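Long-range contacts in fatty acid synthase 1, isoform A (Drosophila melanogaster, PDB 6FN6), which probably carries out the de novo synthesis of long-chain saturated fatty acids, this chain holding its dehydratase, enoylreductase and ketoreductase modifying region: residues A[388-392]-A[420-424]; A[930-936]-A[1010-1014]. One frame throughout, in Å; residues are numbered along the deposited sequence.

Contact 1. Residues A[388-392]-A[420-424]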
ATOM      1  N   THR A 388     -72.075 -33.057 -45.368  1.00 59.31           N
ATOM      2  CA  THR A 388     -72.368 -32.106 -44.303  1.00 61.13           C
ATOM      3  C   THR A 388     -72.098 -32.717 -42.929  1.00 55.14           C
ATOM      4  O   THR A 388     -72.257 -32.057 -41.904  1.00 51.93           O
ATOM      5  CB  THR A 388     -73.836 -31.640 -44.352  1.00 68.69           C
ATOM      6  OG1 THR A 388     -74.696 -32.728 -43.994  1.00 79.81           O
ATOM      7  CG2 THR A 388     -74.201 -31.152 -45.745  1.00 77.75           C
ATOM      8  N   LYS A 389     -71.691 -33.982 -42.916  1.00 91.22           N
ATOM      9  CA  LYS A 389     -71.513 -34.716 -41.670  1.00 83.18           C
ATOM     10  C   LYS A 389     -70.488 -34.041 -40.758  1.00 81.08           C
ATOM     11  O   LYS A 389     -70.648 -34.032 -39.537  1.00 81.19           O
ATOM     12  CB  LYS A 389     -71.107 -36.160 -41.972  1.00 86.15           C
ATOM     13  CG  LYS A 389     -72.287 -37.028 -42.395  1.00 89.47           C
ATOM     14  CD  LYS A 389     -71.848 -38.344 -43.016  1.00 93.45           C
ATOM     15  CE  LYS A 389     -73.054 -39.188 -43.401  1.00 96.41           C
ATOM     16  NZ  LYS A 389     -72.674 -40.434 -44.120  1.00 98.84           N
ATOM     17  N   THR A 390     -69.437 -33.481 -41.350  1.00 83.42           N
ATOM     18  CA  THR A 390     -68.428 -32.758 -40.583  1.00 78.97           C
ATOM     19  C   THR A 390     -69.082 -31.588 -39.851  1.00 73.66           C
ATOM     20  O   THR A 390     -68.862 -31.385 -38.657  1.00 72.66           O
ATOM     21  CB  THR A 390     -67.290 -32.237 -41.486  1.00 74.99           C
ATOM     22  OG1 THR A 390     -66.711 -33.329 -42.211  1.00 78.28           O
ATOM     23  CG2 THR A 390     -66.208 -31.560 -40.659  1.00 71.26           C
ATOM     24  N   LEU A 391     -69.888 -30.824 -40.580  1.00 71.05           N
ATOM     25  CA  LEU A 391     -70.613 -29.697 -40.005  1.00 66.19           C
ATOM     26  C   LEU A 391     -71.591 -30.151 -38.927  1.00 67.16           C
ATOM     27  O   LEU A 391     -71.638 -29.576 -37.840  1.00 65.82           O
ATOM     28  CB  LEU A 391     -71.364 -28.938 -41.101  1.00 63.14           C
ATOM     29  CG  LEU A 391     -72.284 -27.802 -40.647  1.00 60.34           C
ATOM     30  CD1 LEU A 391     -71.497 -26.720 -39.934  1.00 58.78           C
ATOM     31  CD2 LEU A 391     -73.043 -27.224 -41.834  1.00 59.96           C
ATOM     32  N   GLU A 392     -72.371 -31.182 -39.240  1.00 71.65           N
ATOM     33  CA  GLU A 392     -73.403 -31.675 -38.333  1.00 75.77           C
ATOM     34  C   GLU A 392     -72.853 -31.980 -36.943  1.00 73.18           C
ATOM     35  O   GLU A 392     -73.402 -31.527 -35.938  1.00 70.47           O
ATOM     36  CB  GLU A 392     -74.061 -32.930 -38.912  1.00 80.75           C
ATOM     37  CG  GLU A 392     -75.317 -32.646 -39.720  1.00 83.13           C
ATOM     38  CD  GLU A 392     -75.870 -33.884 -40.395  1.00 86.75           C
ATOM     39  OE1 GLU A 392     -75.522 -35.003 -39.964  1.00 88.85           O
ATOM     40  OE2 GLU A 392     -76.659 -33.740 -41.351  1.00 88.50           O
ATOM     41  N   LEU A 420     -75.608 -23.268 -46.823  1.00 61.48           N
ATOM     42  CA  LEU A 420     -75.387 -24.436 -45.982  1.00 63.58           C
ATOM     43  C   LEU A 420     -75.570 -24.073 -44.508  1.00 59.32           C
ATOM     44  O   LEU A 420     -76.151 -24.844 -43.744  1.00 59.70           O
ATOM     45  CB  LEU A 420     -73.994 -25.016 -46.233  1.00 67.33           C
ATOM     46  CG  LEU A 420     -73.687 -26.406 -45.668  1.00 70.44           C
ATOM     47  CD1 LEU A 420     -74.684 -27.444 -46.164  1.00 70.13           C
ATOM     48  CD2 LEU A 420     -72.271 -26.820 -46.038  1.00 71.71           C
ATOM     49  N   LEU A 421     -75.075 -22.902 -44.112  1.00 49.75           N
ATOM     50  CA  LEU A 421     -75.263 -22.416 -42.746  1.00 45.72           C
ATOM     51  C   LEU A 421     -76.744 -22.127 -42.510  1.00 47.98           C
ATOM     52  O   LEU A 421     -77.294 -22.457 -41.460  1.00 49.88           O
ATOM     53  CB  LEU A 421     -74.428 -21.157 -42.484  1.00 42.52           C
ATOM     54  CG  LEU A 421     -72.909 -21.326 -42.366  1.00 41.79           C
ATOM     55  CD1 LEU A 421     -72.223 -19.968 -42.263  1.00 40.25           C
ATOM     56  CD2 LEU A 421     -72.535 -22.201 -41.178  1.00 41.38           C
ATOM     57  N   THR A 422     -77.382 -21.502 -43.494  1.00 48.05           N
ATOM     58  CA  THR A 422     -78.807 -21.207 -43.415  1.00 50.76           C
ATOM     59  C   THR A 422     -79.585 -22.517 -43.339  1.00 48.29           C
ATOM     60  O   THR A 422     -80.537 -22.645 -42.567  1.00 46.45           O
ATOM     61  CB  THR A 422     -79.291 -20.380 -44.626  1.00 57.13           C
ATOM     62  OG1 THR A 422     -78.538 -19.166 -44.712  1.00 59.06           O
ATOM     63  CG2 THR A 422     -80.770 -20.038 -44.494  1.00 58.24           C
ATOM     64  N   LYS A 423     -79.173 -23.487 -44.148  1.00 59.53           N
ATOM     65  CA  LYS A 423     -79.833 -24.784 -44.191  1.00 64.79           C
ATOM     66  C   LYS A 423     -79.852 -25.457 -42.826  1.00 63.68           C
ATOM     67  O   LYS A 423     -80.826 -26.119 -42.470  1.00 65.06           O
ATOM     68  CB  LYS A 423     -79.126 -25.694 -45.202  1.00 68.33           C
ATOM     69  CG  LYS A 423     -79.617 -27.138 -45.214  1.00 71.11           C
ATOM     70  CD  LYS A 423     -78.810 -27.974 -46.188  1.00 73.31           C
ATOM     71  CE  LYS A 423     -79.209 -29.440 -46.135  1.00 75.77           C
ATOM     72  NZ  LYS A 423     -78.292 -30.282 -46.952  1.00 77.09           N
ATOM     73  N   PHE A 424     -78.777 -25.288 -42.064  1.00 57.03           N
ATOM     74  CA  PHE A 424     -78.671 -25.918 -40.753  1.00 55.46           C
ATOM     75  C   PHE A 424     -79.062 -24.975 -39.620  1.00 52.92           C
ATOM     76  O   PHE A 424     -78.792 -25.250 -38.452  1.00 52.21           O
ATOM     77  CB  PHE A 424     -77.257 -26.460 -40.545  1.00 55.06           C
ATOM     78  CG  PHE A 424     -77.009 -27.764 -41.249  1.00 56.64           C
ATOM     79  CD1 PHE A 424     -77.196 -28.968 -40.588  1.00 57.11           C
ATOM     80  CD2 PHE A 424     -76.612 -27.790 -42.576  1.00 56.91           C
ATOM     81  CE1 PHE A 424     -76.980 -30.173 -41.232  1.00 57.95           C
ATOM     82  CE2 PHE A 424     -76.393 -28.992 -43.225  1.00 58.67           C
ATOM     83  CZ  PHE A 424     -76.579 -30.185 -42.550  1.00 59.25           C
TER
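The backbones of 388-392 and 420-424 run in the same direction, T388 level with L420 at a CA-CA distance of 8.4 Å and E392 level with F424 at 8.2 Å. The first segment begins helix 389-395, and the second finishes helix 410-423, with F424 just past its end. L391 covers one face of the F424 ring: its CD2 sits 4.1 Å from the ring centroid and 29° off the normal, a CH-pi contact in which the two side chains run alongside in opposite senses. The same methyl meets L420 tip to tip, CD2 of L391 lying 4.0 Å from CG of L420. With CG anti to the backbone N (chi1 174°), the L391 side chain reaches across to the ring. Polar and aliphatic atoms share the rim. T388 brings both OG1 and CB close to CZ of F424, OG1 at 3.5 Å, while its CG2 touches CD1 of L420 at 3.8 Å. The aliphatic CG of E392 comes in obliquely beside CE1 of F424, at 3.3 Å, the two side chains roughly perpendicular; OE2 then lies at the ring edge, in plane, with carboxylate and ring planes 56° apart. A weak hydrogen bond from T388 OG1 to E392 OE2, 3.4 Å, links the two residues. Beyond the pair, L391 touches L404 and L421 touches L406, both on strand 402-409, so the two helices share that strand as a floor. The strand order of the surrounding sheet is consistent with the methyltransferase-like fold of the pseudo-methyltransferase domain in animal synthases. The ring is thus greasy on its L391 face, while its electropositive C-H edge would suit the carboxylate; the helices meet chiefly through apolar and aromatic contact.

Contact 2. Residues A[930-936]-A[1010-1014]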
ATOM      1  N   VAL A 930     -53.863  16.678 -13.443  1.00 31.70           N
ATOM      2  CA  VAL A 930     -54.989  16.732 -12.522  1.00 32.41           C
ATOM      3  C   VAL A 930     -54.881  15.554 -11.571  1.00 32.41           C
ATOM      4  O   VAL A 930     -54.836  14.404 -12.004  1.00 32.02           O
ATOM      5  CB  VAL A 930     -56.336  16.725 -13.267  1.00 32.69           C
ATOM      6  CG1 VAL A 930     -57.492  16.875 -12.288  1.00 33.56           C
ATOM      7  CG2 VAL A 930     -56.378  17.834 -14.305  1.00 32.73           C
ATOM      8  N   GLY A 931     -54.867  15.845 -10.274  1.00 33.00           N
ATOM      9  CA  GLY A 931     -54.565  14.840  -9.272  1.00 34.16           C
ATOM     10  C   GLY A 931     -53.099  14.462  -9.343  1.00 35.87           C
ATOM     11  O   GLY A 931     -52.728  13.295  -9.212  1.00 36.63           O
ATOM     12  N   GLY A 932     -52.257  15.469  -9.542  1.00 37.85           N
ATOM     13  CA  GLY A 932     -50.854  15.237  -9.815  1.00 36.90           C
ATOM     14  C   GLY A 932     -49.997  14.859  -8.621  1.00 37.32           C
ATOM     15  O   GLY A 932     -48.875  14.389  -8.802  1.00 36.99           O
ATOM     16  N   LEU A 933     -50.515  15.042  -7.410  1.00 32.49           N
ATOM     17  CA  LEU A 933     -49.729  14.769  -6.206  1.00 35.92           C
ATOM     18  C   LEU A 933     -50.009  13.382  -5.629  1.00 40.67           C
ATOM     19  O   LEU A 933     -49.416  12.992  -4.622  1.00 42.86           O
ATOM     20  CB  LEU A 933     -49.990  15.837  -5.141  1.00 36.34           C
ATOM     21  CG  LEU A 933     -49.275  17.183  -5.309  1.00 33.92           C
ATOM     22  CD1 LEU A 933     -49.647  18.121  -4.177  1.00 35.16           C
ATOM     23  CD2 LEU A 933     -47.759  17.023  -5.372  1.00 33.33           C
ATOM     24  N   GLY A 934     -50.907  12.636  -6.264  1.00 32.84           N
ATOM     25  CA  GLY A 934     -51.138  11.255  -5.883  1.00 33.06           C
ATOM     26  C   GLY A 934     -49.951  10.397  -6.279  1.00 32.32           C
ATOM     27  O   GLY A 934     -49.029  10.875  -6.944  1.00 31.61           O
ATOM     28  N   GLY A 935     -49.953   9.140  -5.849  1.00 42.78           N
ATOM     29  CA  GLY A 935     -48.865   8.231  -6.159  1.00 41.48           C
ATOM     30  C   GLY A 935     -48.542   8.190  -7.640  1.00 38.64           C
ATOM     31  O   GLY A 935     -47.409   8.438  -8.046  1.00 38.38           O
ATOM     32  N   PHE A 936     -49.548   7.868  -8.444  1.00 32.43           N
ATOM     33  CA  PHE A 936     -49.412   7.828  -9.895  1.00 31.57           C
ATOM     34  C   PHE A 936     -48.880   9.147 -10.447  1.00 30.10           C
ATOM     35  O   PHE A 936     -47.941   9.167 -11.239  1.00 29.53           O
ATOM     36  CB  PHE A 936     -50.764   7.491 -10.535  1.00 39.35           C
ATOM     37  CG  PHE A 936     -50.677   7.121 -11.990  1.00 47.96           C
ATOM     38  CD1 PHE A 936     -50.548   8.100 -12.964  1.00 51.63           C
ATOM     39  CD2 PHE A 936     -50.727   5.794 -12.384  1.00 52.11           C
ATOM     40  CE1 PHE A 936     -50.470   7.760 -14.304  1.00 53.59           C
ATOM     41  CE2 PHE A 936     -50.648   5.448 -13.722  1.00 54.75           C
ATOM     42  CZ  PHE A 936     -50.518   6.433 -14.682  1.00 55.03           C
ATOM     43  N   ASN A1010     -55.210  13.673 -17.041  1.00 37.68           N
ATOM     44  CA  ASN A1010     -56.292  13.518 -16.079  1.00 44.69           C
ATOM     45  C   ASN A1010     -56.124  12.206 -15.336  1.00 42.85           C
ATOM     46  O   ASN A1010     -55.984  11.148 -15.951  1.00 44.15           O
ATOM     47  CB  ASN A1010     -57.649  13.565 -16.779  1.00 53.12           C
ATOM     48  CG  ASN A1010     -57.890  14.880 -17.485  1.00 57.51           C
ATOM     49  OD1 ASN A1010     -57.513  15.053 -18.644  1.00 58.52           O
ATOM     50  ND2 ASN A1010     -58.517  15.820 -16.785  1.00 59.33           N
ATOM     51  N   LEU A1011     -56.142  12.278 -14.010  1.00 40.40           N
ATOM     52  CA  LEU A1011     -55.874  11.109 -13.184  1.00 40.94           C
ATOM     53  C   LEU A1011     -57.051  10.758 -12.282  1.00 45.53           C
ATOM     54  O   LEU A1011     -57.302  11.421 -11.277  1.00 43.22           O
ATOM     55  CB  LEU A1011     -54.615  11.348 -12.347  1.00 38.71           C
ATOM     56  CG  LEU A1011     -53.423  11.882 -13.150  1.00 39.72           C
ATOM     57  CD1 LEU A1011     -52.217  12.114 -12.266  1.00 41.28           C
ATOM     58  CD2 LEU A1011     -53.061  10.942 -14.289  1.00 42.17           C
ATOM     59  N   ALA A1012     -57.777   9.712 -12.664  1.00 83.25           N
ATOM     60  CA  ALA A1012     -58.816   9.138 -11.819  1.00 86.73           C
ATOM     61  C   ALA A1012     -58.257   7.951 -11.038  1.00 90.57           C
ATOM     62  O   ALA A1012     -58.977   7.298 -10.284  1.00 85.40           O
ATOM     63  CB  ALA A1012     -60.008   8.705 -12.658  1.00 83.87           C
ATOM     64  N   ALA A1013     -56.973   7.664 -11.240  1.00 89.17           N
ATOM     65  CA  ALA A1013     -56.345   6.493 -10.638  1.00 89.90           C
ATOM     66  C   ALA A1013     -55.969   6.717  -9.177  1.00 98.43           C
ATOM     67  O   ALA A1013     -55.776   5.762  -8.429  1.00100.47           O
ATOM     68  CB  ALA A1013     -55.114   6.099 -11.438  1.00 84.15           C
ATOM     69  N   VAL A1014     -55.860   7.979  -8.774  1.00103.00           N
ATOM     70  CA  VAL A1014     -55.438   8.306  -7.415  1.00107.55           C
ATOM     71  C   VAL A1014     -56.618   8.139  -6.467  1.00106.78           C
ATOM     72  O   VAL A1014     -57.769   8.308  -6.864  1.00107.50           O
ATOM     73  CB  VAL A1014     -54.845   9.730  -7.327  1.00110.03           C
ATOM     74  CG1 VAL A1014     -53.631   9.856  -8.243  1.00107.49           C
ATOM     75  CG2 VAL A1014     -55.896  10.786  -7.664  1.00112.08           C
TER
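L1011 packs against the start of the glycine-rich turn, lying on two successive carbonyl oxygens: its CB and CG are both 3.1 Å from V930 O, and its CD1 is 3.3 Å from G931 O. CG stands beside the backbone N, anti to the carbonyl carbon (chi1 -48°); from there CD1 goes to the turn and CD2 to F936, the two side chains crossing at about a right angle, with CD2 of L1011 4.0 Å from CD1 of F936. F936 also meets the ring of F1059. Next to L1011 the backbones pair as parallel strands: V930 bridges N1010, and the N-H of L1011 makes a weak bond to V930 O, 3.2 Å long and bent to 126°. V930 and N1010 point the same way, side by side, with CG2 of V930 3.8 Å from ND2 of N1010. At the far end, V1014, in a poorly ordered stretch, rests CG1 3.7 Å from CA of G934, the N-cap residue of helix 935-946. G931 to G934 form a type I turn, and the strand-turn-helix with its run of glycines fits the nucleotide-binding loop of a Rossmann-type ketoreductase domain, which probably receives NADPH. Segment 1010-1014 meets that loop mostly with hydrocarbon, set against carbonyl oxygens and glycine backbone, and the single direct hydrogen bond between the segments is weak.

How the contacts relate
From the N terminus the chain first builds the two hotdog folds of the dehydratase. Further on, contact 1 closes a short loop: 27 residues, including strand 402-409, separate its segments, and it joins two neighbouring helices at the surface of what is probably a methyltransferase-like fold. The chain then passes through the pseudo-ketoreductase and enoylreductase regions before contact 2 opens. That contact closes a 73-residue loop and ties the glycine-rich turn after strand 926-930 to the end of strand 1005-1011. The loops lie in series, neither nesting nor crossing. Their centres are 55 Å apart and their nearest atoms about 43 Å, so the two do not touch and belong to separate parts of the fold.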